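Local coordinates for protein putative transcriptional regulator, sugar-binding family (Arthrobacter aurescens, PDB 3NZE) that probably acts as a SorC-family transcriptional regulator, the crystallised part being a putative sugar-binding domain that also binds calcium, at residues V62-R73 with G98-F109; D82-G90 with I144-S152. All coordinates share one frame; numbering follows the deposited sequence.

Both contacts adjoin the parallel pair of strands 59-62 and 84-87; contact 1 begins at the end of the first, contact 2 uses the second, and their centres lie about 15 Å apart. Along the chain the segments alternate: 62-73, 82-90, 98-109, 144-152. Contact 1 packs helix 66-73 against helix 99-113; contact 2 lays helix 139-149 across strand 84-87. That strand serves both sides: Val85 faces Met106 and Phe109 of contact 1, whereas Val86 faces the helix of contact 2. Strands 59-62, 84-87 and 116-118 pair in parallel and are joined through helices 66-73 and 99-113, consistent with beta-alpha-beta crossovers of a Rossmann-like layout. Backbone bonding of Val62 to Leu88 ties the two regions together.

Contact 1: V62-R73 with G98-F109; sequences VAWGATLSAVSR and GITYASDIMRRF
Trp64 and Ala102 meet because chi1 of Trp64 is 73°, which sets CG between the backbone N and the carbonyl carbon and lays the indole alongside helix 99-109. Ser72 has a similar first torsion (71°), bringing OG next to Arg108. The Ala102 methyl sits over the indole face, its CB 3.5 Å from the centroid of the five-membered ring of Trp64 and almost on the normal, a CH-pi contact. Trp64 NE1 bonds to Gly90 O, which probably helps to hold the ring's rotation. At the sheet end a second CH-pi contact places Val62 CG2 4.0 Å from the Phe109 ring centroid, while the Leu68 side chain crosses that of Phe109 at about a right angle, CD1 touching CZ and CE1, and selenomethionine Met106 brings SE against Val62 CB. Between these groups Ile105 fills the helix interface: CG1 lies against Ser69 CA, and CD1 is 3.7 Å from Gly65 O.

Polar chemistry takes over around Ser69 and Ser72. Ser72 OG donates to Ser69 O at 2.6 Å and accepts from Arg108 NH1 at 3.3 Å, the latter bond lying near the guanidinium plane with an N-H...O angle of 162°. A water bonds Ser69 OG at 2.8 Å, donates to Tyr101 O and accepts from Arg108 NH1, so this nitrogen is held from two partners. The phenol of Tyr101 reaches the same serine, its OH 3.0 Å from Ser69 CB. Arg73, deposited in two conformers, lies over one Arg108 guanidinium face in the given one; this like-charge approach is doubtful. The chemistry thus divides the helix pair into a largely buried apolar layer (Val62, Leu68, Ile105, Met106, Phe109), with Trp64 at its partly exposed end, and a serine-arginine-water network whose acceptors probably steady the Arg108 charge.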
loop_
_atom_site.group_PDB
_atom_site.type_symbol
_atom_site.label_atom_id
_atom_site.label_comp_id
_atom_site.label_asym_id
_atom_site.label_seq_id
_atom_site.Cartn_x
_atom_site.Cartn_y
_atom_site.Cartn_z
ATOM N N VAL A 62 3.478 -1.596 7.670
ATOM C CA VAL A 62 3.695 -2.039 6.294
ATOM C C VAL A 62 2.486 -2.820 5.804
ATOM O O VAL A 62 2.107 -3.834 6.400
ATOM C CB VAL A 62 4.921 -2.981 6.192
ATOM C CG1 VAL A 62 5.073 -3.524 4.778
ATOM C CG2 VAL A 62 6.199 -2.259 6.636
ATOM N N ALA A 63 1.882 -2.367 4.715
ATOM C CA ALA A 63 0.833 -3.140 4.074
ATOM C C ALA A 63 1.531 -3.958 2.998
ATOM O O ALA A 63 2.047 -3.399 2.033
ATOM C CB ALA A 63 -0.218 -2.220 3.467
ATOM N N TRP A 64 1.598 -5.270 3.185
ATOM C CA TRP A 64 2.380 -6.101 2.282
ATOM C C TRP A 64 1.611 -6.388 0.989
ATOM O O TRP A 64 0.368 -6.403 0.971
ATOM C CB TRP A 64 2.812 -7.407 2.971
ATOM C CG TRP A 64 1.667 -8.334 3.135
ATOM C CD1 TRP A 64 0.826 -8.424 4.206
ATOM C CD2 TRP A 64 1.222 -9.307 2.183
ATOM N NE1 TRP A 64 -0.119 -9.396 3.977
ATOM C CE2 TRP A 64 0.101 -9.954 2.743
ATOM C CE3 TRP A 64 1.669 -9.699 0.913
ATOM C CZ2 TRP A 64 -0.586 -10.962 2.075
ATOM C CZ3 TRP A 64 0.987 -10.700 0.250
ATOM C CH2 TRP A 64 -0.136 -11.322 0.833
ATOM N N GLY A 65 2.368 -6.606 -0.086
ATOM C CA GLY A 65 1.825 -6.908 -1.398
ATOM C C GLY A 65 2.985 -7.047 -2.367
ATOM O O GLY A 65 4.135 -7.001 -1.953
ATOM N N ALA A 66 2.689 -7.196 -3.655
ATOM C CA ALA A 66 3.734 -7.357 -4.657
ATOM C C ALA A 66 4.641 -6.121 -4.709
ATOM O O ALA A 66 5.853 -6.239 -4.799
ATOM C CB ALA A 66 3.124 -7.641 -6.027
ATOM N N THR A 67 4.046 -4.940 -4.607
ATOM C CA THR A 67 4.851 -3.731 -4.634
ATOM C C THR A 67 5.768 -3.670 -3.421
ATOM O O THR A 67 6.961 -3.433 -3.546
ATOM C CB THR A 67 3.978 -2.477 -4.715
ATOM O OG1 THR A 67 3.224 -2.531 -5.932
ATOM C CG2 THR A 67 4.861 -1.206 -4.718
ATOM N N LEU A 68 5.207 -3.892 -2.242
ATOM C CA LEU A 68 6.006 -3.815 -1.030
ATOM C C LEU A 68 7.086 -4.901 -0.966
ATOM O O LEU A 68 8.142 -4.712 -0.356
ATOM C CB LEU A 68 5.100 -3.850 0.198
ATOM C CG LEU A 68 4.958 -2.485 0.869
ATOM C CD1 LEU A 68 6.318 -2.116 1.460
ATOM C CD2 LEU A 68 4.488 -1.419 -0.125
ATOM N N SER A 69 6.834 -6.029 -1.615
ATOM C CA SER A 69 7.852 -7.070 -1.676
ATOM C C SER A 69 9.075 -6.525 -2.408
ATOM O O SER A 69 10.202 -6.650 -1.932
ATOM C CB SER A 69 7.327 -8.301 -2.401
ATOM O OG SER A 69 8.220 -9.383 -2.223
ATOM N N ALA A 70 8.840 -5.915 -3.567
ATOM C CA ALA A 70 9.934 -5.317 -4.336
ATOM C C ALA A 70 10.659 -4.255 -3.516
ATOM O O ALA A 70 11.889 -4.222 -3.475
ATOM C CB ALA A 70 9.420 -4.749 -5.643
ATOM N N VAL A 71 9.901 -3.380 -2.861
ATOM C CA VAL A 71 10.489 -2.381 -1.984
ATOM C C VAL A 71 11.379 -3.021 -0.915
ATOM O O VAL A 71 12.503 -2.567 -0.671
ATOM C CB VAL A 71 9.391 -1.537 -1.321
ATOM C CG1 VAL A 71 9.962 -0.611 -0.241
ATOM C CG2 VAL A 71 8.640 -0.749 -2.383
ATOM N N SER A 72 10.892 -4.091 -0.292
ATOM C CA SER A 72 11.626 -4.702 0.802
ATOM C C SER A 72 12.971 -5.254 0.350
ATOM O O SER A 72 13.903 -5.345 1.139
ATOM C CB SER A 72 10.803 -5.807 1.464
ATOM O OG SER A 72 10.688 -6.944 0.622
ATOM N N ARG A 73 13.068 -5.629 -0.920
ATOM C CA ARG A 73 14.318 -6.161 -1.449
ATOM C C ARG A 73 15.385 -5.089 -1.652
ATOM O O ARG A 73 16.564 -5.408 -1.794
ATOM C CB ARG A 73 14.077 -6.916 -2.756
ATOM C CG ARG A 73 13.292 -8.196 -2.575
ATOM C CD ARG A 73 13.207 -8.973 -3.869
ATOM N NE ARG A 73 12.280 -10.091 -3.756
ATOM C CZ ARG A 73 12.603 -11.291 -3.282
ATOM N NH1 ARG A 73 11.685 -12.244 -3.218
ATOM N NH2 ARG A 73 13.842 -11.537 -2.873
ATOM N N GLY A 98 0.517 -16.746 0.313
ATOM C CA GLY A 98 0.698 -15.466 0.959
ATOM C C GLY A 98 1.482 -15.459 2.250
ATOM O O GLY A 98 2.151 -14.477 2.547
ATOM N N ILE A 99 1.379 -16.524 3.042
ATOM C CA ILE A 99 1.946 -16.455 4.384
ATOM C C ILE A 99 3.467 -16.329 4.358
ATOM O O ILE A 99 4.032 -15.469 5.024
ATOM C CB ILE A 99 1.502 -17.632 5.274
ATOM C CG1 ILE A 99 -0.020 -17.595 5.447
ATOM C CG2 ILE A 99 2.179 -17.536 6.637
ATOM C CD1 ILE A 99 -0.585 -18.788 6.238
ATOM N N THR A 100 4.124 -17.185 3.587
ATOM C CA THR A 100 5.574 -17.139 3.469
ATOM C C THR A 100 6.022 -15.816 2.855
ATOM O O THR A 100 6.959 -15.178 3.329
ATOM C CB THR A 100 6.090 -18.301 2.610
ATOM O OG1 THR A 100 5.715 -19.545 3.225
ATOM C CG2 THR A 100 7.605 -18.226 2.461
ATOM N N TYR A 101 5.319 -15.408 1.808
ATOM C CA TYR A 101 5.668 -14.206 1.053
ATOM C C TYR A 101 5.553 -12.966 1.939
ATOM O O TYR A 101 6.472 -12.139 1.981
ATOM C CB TYR A 101 4.734 -14.116 -0.148
ATOM C CG TYR A 101 5.021 -13.051 -1.184
ATOM C CD1 TYR A 101 5.964 -13.263 -2.179
ATOM C CD2 TYR A 101 4.284 -11.877 -1.217
ATOM C CE1 TYR A 101 6.200 -12.302 -3.156
ATOM C CE2 TYR A 101 4.510 -10.918 -2.183
ATOM C CZ TYR A 101 5.463 -11.141 -3.151
ATOM O OH TYR A 101 5.690 -10.191 -4.118
ATOM N N ALA A 102 4.437 -12.837 2.653
ATOM C CA ALA A 102 4.247 -11.732 3.586
ATOM C C ALA A 102 5.292 -11.766 4.701
ATOM O O ALA A 102 5.847 -10.740 5.070
ATOM C CB ALA A 102 2.820 -11.758 4.178
ATOM N N SER A 103 5.557 -12.946 5.247
ATOM C CA SER A 103 6.574 -13.065 6.285
ATOM C C SER A 103 7.957 -12.610 5.808
ATOM O O SER A 103 8.692 -11.959 6.554
ATOM C CB SER A 103 6.640 -14.492 6.814
ATOM O OG SER A 103 7.703 -14.628 7.740
ATOM N N ASP A 104 8.312 -12.956 4.575
ATOM C CA ASP A 104 9.610 -12.571 4.031
ATOM C C ASP A 104 9.740 -11.060 3.930
ATOM O O ASP A 104 10.816 -10.507 4.179
ATOM C CB ASP A 104 9.860 -13.228 2.669
ATOM C CG ASP A 104 10.151 -14.721 2.788
ATOM O OD1 ASP A 104 10.377 -15.183 3.921
ATOM O OD2 ASP A 104 10.170 -15.415 1.753
ATOM N N ILE A 105 8.647 -10.409 3.551
ATOM C CA ILE A 105 8.617 -8.947 3.466
ATOM C C ILE A 105 8.873 -8.354 4.843
ATOM O O ILE A 105 9.763 -7.509 5.014
ATOM C CB ILE A 105 7.271 -8.433 2.912
ATOM C CG1 ILE A 105 7.117 -8.846 1.448
ATOM C CG2 ILE A 105 7.164 -6.910 3.039
ATOM C CD1 ILE A 105 5.722 -8.659 0.916
HETATM N N MSE A 106 8.117 -8.816 5.835
HETATM C CA MSE A 106 8.299 -8.296 7.188
HETATM C C MSE A 106 9.723 -8.532 7.708
HETATM O O MSE A 106 10.329 -7.638 8.306
HETATM C CB MSE A 106 7.224 -8.826 8.150
HETATM C CG MSE A 106 5.796 -8.637 7.663
HETATM SE SE MSE A 106 5.327 -6.737 7.511
HETATM C CE MSE A 106 5.771 -6.167 9.311
ATOM N N ARG A 107 10.265 -9.727 7.479
ATOM C CA ARG A 107 11.645 -10.041 7.873
ATOM C C ARG A 107 12.691 -9.105 7.253
ATOM O O ARG A 107 13.601 -8.645 7.940
ATOM C CB ARG A 107 11.979 -11.506 7.544
ATOM C CG ARG A 107 11.216 -12.505 8.391
ATOM C CD ARG A 107 11.564 -13.956 8.031
ATOM N NE ARG A 107 10.662 -14.889 8.715
ATOM C CZ ARG A 107 11.020 -15.667 9.733
ATOM N NH1 ARG A 107 10.126 -16.471 10.300
ATOM N NH2 ARG A 107 12.271 -15.651 10.182
ATOM N N ARG A 108 12.555 -8.817 5.962
ATOM C CA ARG A 108 13.450 -7.872 5.290
ATOM C C ARG A 108 13.416 -6.485 5.936
ATOM O O ARG A 108 14.462 -5.833 6.082
ATOM C CB ARG A 108 13.108 -7.782 3.798
ATOM C CG ARG A 108 13.599 -9.007 3.002
ATOM C CD ARG A 108 13.109 -8.991 1.559
ATOM N NE ARG A 108 13.075 -10.344 1.011
ATOM C CZ ARG A 108 12.025 -10.878 0.398
ATOM N NH1 ARG A 108 10.916 -10.175 0.229
ATOM N NH2 ARG A 108 12.095 -12.114 -0.064
ATOM N N PHE A 109 12.224 -6.041 6.321
ATOM C CA PHE A 109 12.093 -4.736 6.978
ATOM C C PHE A 109 12.733 -4.797 8.356
ATOM O O PHE A 109 13.504 -3.922 8.728
ATOM C CB PHE A 109 10.623 -4.294 7.083
ATOM C CG PHE A 109 10.153 -3.464 5.921
ATOM C CD1 PHE A 109 9.602 -4.061 4.801
ATOM C CD2 PHE A 109 10.279 -2.076 5.943
ATOM C CE1 PHE A 109 9.162 -3.304 3.730
ATOM C CE2 PHE A 109 9.840 -1.318 4.874
ATOM C CZ PHE A 109 9.281 -1.927 3.764
HETATM O O HOH W 1 8.248 -11.511 -0.442
#

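Contact 2: D82-G90 with I144-S152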
loop_
_atom_site.group_PDB
_atom_site.type_symbol
_atom_site.label_atom_id
_atom_site.label_comp_id
_atom_site.label_asym_id
_atom_site.label_seq_id
_atom_site.Cartn_x
_atom_site.Cartn_y
_atom_site.Cartn_z
ATOM N N ASP A 82 14.691 0.083 19.401
ATOM C CA ASP A 82 13.378 0.246 20.021
ATOM C C ASP A 82 12.267 0.558 19.028
ATOM O O ASP A 82 11.249 1.156 19.380
ATOM C CB ASP A 82 13.427 1.315 21.114
ATOM C CG ASP A 82 14.174 0.845 22.342
ATOM O OD1 ASP A 82 15.271 1.377 22.619
ATOM O OD2 ASP A 82 13.667 -0.071 23.024
ATOM N N SER A 83 12.456 0.139 17.786
ATOM C CA SER A 83 11.417 0.309 16.787
ATOM C C SER A 83 10.761 -1.011 16.448
ATOM O O SER A 83 11.316 -2.080 16.699
ATOM C CB SER A 83 11.977 0.948 15.529
ATOM O OG SER A 83 12.297 2.304 15.792
ATOM N N ILE A 84 9.571 -0.918 15.869
ATOM C CA ILE A 84 8.781 -2.088 15.555
ATOM C C ILE A 84 8.241 -1.944 14.148
ATOM O O ILE A 84 7.822 -0.859 13.761
ATOM C CB ILE A 84 7.560 -2.160 16.493
ATOM C CG1 ILE A 84 8.005 -2.308 17.946
ATOM C CG2 ILE A 84 6.633 -3.292 16.092
ATOM C CD1 ILE A 84 6.883 -2.088 18.949
ATOM N N VAL A 85 8.259 -3.022 13.374
ATOM C CA VAL A 85 7.546 -3.028 12.103
ATOM C C VAL A 85 6.313 -3.902 12.259
ATOM O O VAL A 85 6.404 -5.067 12.653
ATOM C CB VAL A 85 8.406 -3.517 10.916
ATOM C CG1 VAL A 85 9.440 -2.468 10.533
ATOM C CG2 VAL A 85 9.065 -4.848 11.230
ATOM N N VAL A 86 5.152 -3.321 11.979
ATOM C CA VAL A 86 3.892 -4.027 12.158
ATOM C C VAL A 86 3.175 -4.260 10.828
ATOM O O VAL A 86 3.071 -3.363 9.984
ATOM C CB VAL A 86 2.972 -3.330 13.212
ATOM C CG1 VAL A 86 2.661 -1.868 12.817
ATOM C CG2 VAL A 86 1.688 -4.127 13.430
ATOM N N GLN A 87 2.697 -5.484 10.644
ATOM C CA GLN A 87 1.974 -5.881 9.449
ATOM C C GLN A 87 0.553 -5.299 9.484
ATOM O O GLN A 87 -0.158 -5.474 10.474
ATOM C CB GLN A 87 1.922 -7.411 9.440
ATOM C CG GLN A 87 1.283 -8.058 8.235
ATOM C CD GLN A 87 1.283 -9.575 8.394
ATOM O OE1 GLN A 87 2.063 -10.114 9.176
ATOM N NE2 GLN A 87 0.419 -10.260 7.657
ATOM N N LEU A 88 0.136 -4.616 8.414
ATOM C CA LEU A 88 -1.157 -3.916 8.421
ATOM C C LEU A 88 -2.332 -4.726 7.878
ATOM O O LEU A 88 -3.488 -4.385 8.133
ATOM C CB LEU A 88 -1.058 -2.614 7.623
ATOM C CG LEU A 88 -0.071 -1.587 8.185
ATOM C CD1 LEU A 88 -0.141 -0.278 7.380
ATOM C CD2 LEU A 88 -0.382 -1.330 9.653
ATOM N N ASN A 89 -2.032 -5.781 7.122
ATOM C CA ASN A 89 -3.058 -6.623 6.523
ATOM C C ASN A 89 -2.687 -8.094 6.649
ATOM O O ASN A 89 -1.518 -8.425 6.675
ATOM C CB ASN A 89 -3.276 -6.264 5.048
ATOM C CG ASN A 89 -1.991 -6.280 4.235
ATOM O OD1 ASN A 89 -0.951 -5.796 4.680
ATOM N ND2 ASN A 89 -2.069 -6.817 3.020
ATOM N N GLY A 90 -3.695 -8.964 6.724
ATOM C CA GLY A 90 -3.471 -10.383 6.963
ATOM C C GLY A 90 -2.883 -11.094 5.763
ATOM O O GLY A 90 -2.665 -10.489 4.707
ATOM N N ILE A 144 -2.605 -6.493 18.093
ATOM C CA ILE A 144 -2.008 -5.990 16.864
ATOM C C ILE A 144 -2.740 -4.744 16.349
ATOM O O ILE A 144 -2.099 -3.795 15.899
ATOM C CB ILE A 144 -1.949 -7.073 15.771
ATOM C CG1 ILE A 144 -1.110 -8.254 16.269
ATOM C CG2 ILE A 144 -1.338 -6.503 14.488
ATOM C CD1 ILE A 144 0.312 -7.873 16.643
ATOM N N LEU A 145 -4.069 -4.742 16.419
ATOM C CA LEU A 145 -4.832 -3.561 16.045
ATOM C C LEU A 145 -4.347 -2.355 16.845
ATOM O O LEU A 145 -4.274 -1.244 16.323
ATOM C CB LEU A 145 -6.337 -3.786 16.252
ATOM C CG LEU A 145 -6.956 -4.884 15.378
ATOM C CD1 LEU A 145 -8.421 -5.106 15.719
ATOM C CD2 LEU A 145 -6.778 -4.551 13.889
ATOM N N ASP A 146 -3.999 -2.581 18.112
ATOM C CA ASP A 146 -3.550 -1.500 18.988
ATOM C C ASP A 146 -2.203 -0.937 18.531
ATOM O O ASP A 146 -1.966 0.279 18.589
ATOM C CB ASP A 146 -3.448 -1.977 20.440
ATOM C CG ASP A 146 -4.807 -2.264 21.070
ATOM O OD1 ASP A 146 -5.844 -1.844 20.515
ATOM O OD2 ASP A 146 -4.831 -2.914 22.139
ATOM N N LEU A 147 -1.320 -1.827 18.090
ATOM C CA LEU A 147 -0.015 -1.418 17.575
ATOM C C LEU A 147 -0.185 -0.624 16.293
ATOM O O LEU A 147 0.471 0.394 16.090
ATOM C CB LEU A 147 0.874 -2.634 17.293
ATOM C CG LEU A 147 1.865 -3.033 18.377
ATOM C CD1 LEU A 147 2.709 -4.224 17.902
ATOM C CD2 LEU A 147 2.753 -1.855 18.738
ATOM N N GLN A 148 -1.060 -1.111 15.417
ATOM C CA GLN A 148 -1.330 -0.424 14.164
ATOM C C GLN A 148 -1.795 1.000 14.437
ATOM O O GLN A 148 -1.412 1.920 13.722
ATOM C CB GLN A 148 -2.387 -1.169 13.351
ATOM C CG GLN A 148 -1.887 -2.473 12.730
ATOM C CD GLN A 148 -3.004 -3.271 12.082
ATOM O OE1 GLN A 148 -4.159 -2.876 12.128
ATOM N NE2 GLN A 148 -2.657 -4.414 11.478
ATOM N N ALA A 149 -2.616 1.171 15.470
ATOM C CA ALA A 149 -3.206 2.473 15.781
ATOM C C ALA A 149 -2.143 3.488 16.192
ATOM O O ALA A 149 -2.345 4.701 16.073
ATOM C CB ALA A 149 -4.275 2.329 16.876
ATOM N N ARG A 150 -1.009 2.986 16.668
ATOM C CA ARG A 150 0.084 3.838 17.121
ATOM C C ARG A 150 1.159 4.072 16.060
ATOM O O ARG A 150 2.203 4.644 16.363
ATOM C CB ARG A 150 0.754 3.234 18.358
ATOM C CG ARG A 150 -0.123 3.144 19.604
ATOM C CD ARG A 150 0.499 2.170 20.624
ATOM N NE ARG A 150 1.841 2.593 21.011
ATOM C CZ ARG A 150 2.771 1.797 21.529
ATOM N NH1 ARG A 150 2.521 0.512 21.730
ATOM N NH2 ARG A 150 3.967 2.289 21.839
HETATM N N MSE A 151 0.943 3.622 14.825
HETATM C CA MSE A 151 2.026 3.722 13.842
HETATM C C MSE A 151 2.472 5.162 13.546
HETATM O O MSE A 151 1.659 6.086 13.504
HETATM C CB MSE A 151 1.693 2.996 12.540
HETATM C CG MSE A 151 0.603 3.633 11.732
HETATM SE SE MSE A 151 0.278 2.558 10.137
HETATM C CE MSE A 151 -1.633 2.267 10.403
ATOM N N SER A 152 3.775 5.316 13.346
ATOM C CA SER A 152 4.384 6.616 13.054
ATOM C C SER A 152 4.368 6.863 11.549
ATOM O O SER A 152 4.133 7.990 11.090
ATOM C CB SER A 152 5.836 6.648 13.548
ATOM O OG SER A 152 6.024 5.897 14.739
#
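Gln148 reaches strand 84-87 with an extended chain. Its CB leaves the helix with CG anti to the carbonyl carbon (chi1 -72°), and CG then lies 3.6 Å from Leu88 CD2 and, in the Val86 conformer given, 4.0 Å from Val86 CG2. CD comes next, nearest Gln87 O, with Leu88 CD2 slightly farther. At the tip, NE2 donates to Gln87 O at 2.9 Å, in the carbonyl plane and on a lone pair; the N-H...O angle of 149° makes it moderately bent. With an alanine here, Gln87 O is likely to lose this donor, and a gap would probably open beside Leu88 CD2.

Apolar contacts flank the glutamine. In the same conformer Val86 CG2 touches Ile144 CG2 at 4.0 Å. The Ile84 and Leu147 side chains cross at about a right angle, Ile84 CD1 touching Leu147 CD2, and Leu88 meets selenomethionine Met151 tip to tip, CD2 being 3.9 Å from CE. Helix 144-149 runs steeply across the strand, at 118°. Gln219 of helix 217-221 lies against Gln148 and Met151. Leu147 packs on Ile59 and Glu118, the latter from a calcium site unoccupied in this chain, so the helix spans parallel strands 59-62, 84-87 and 116-118.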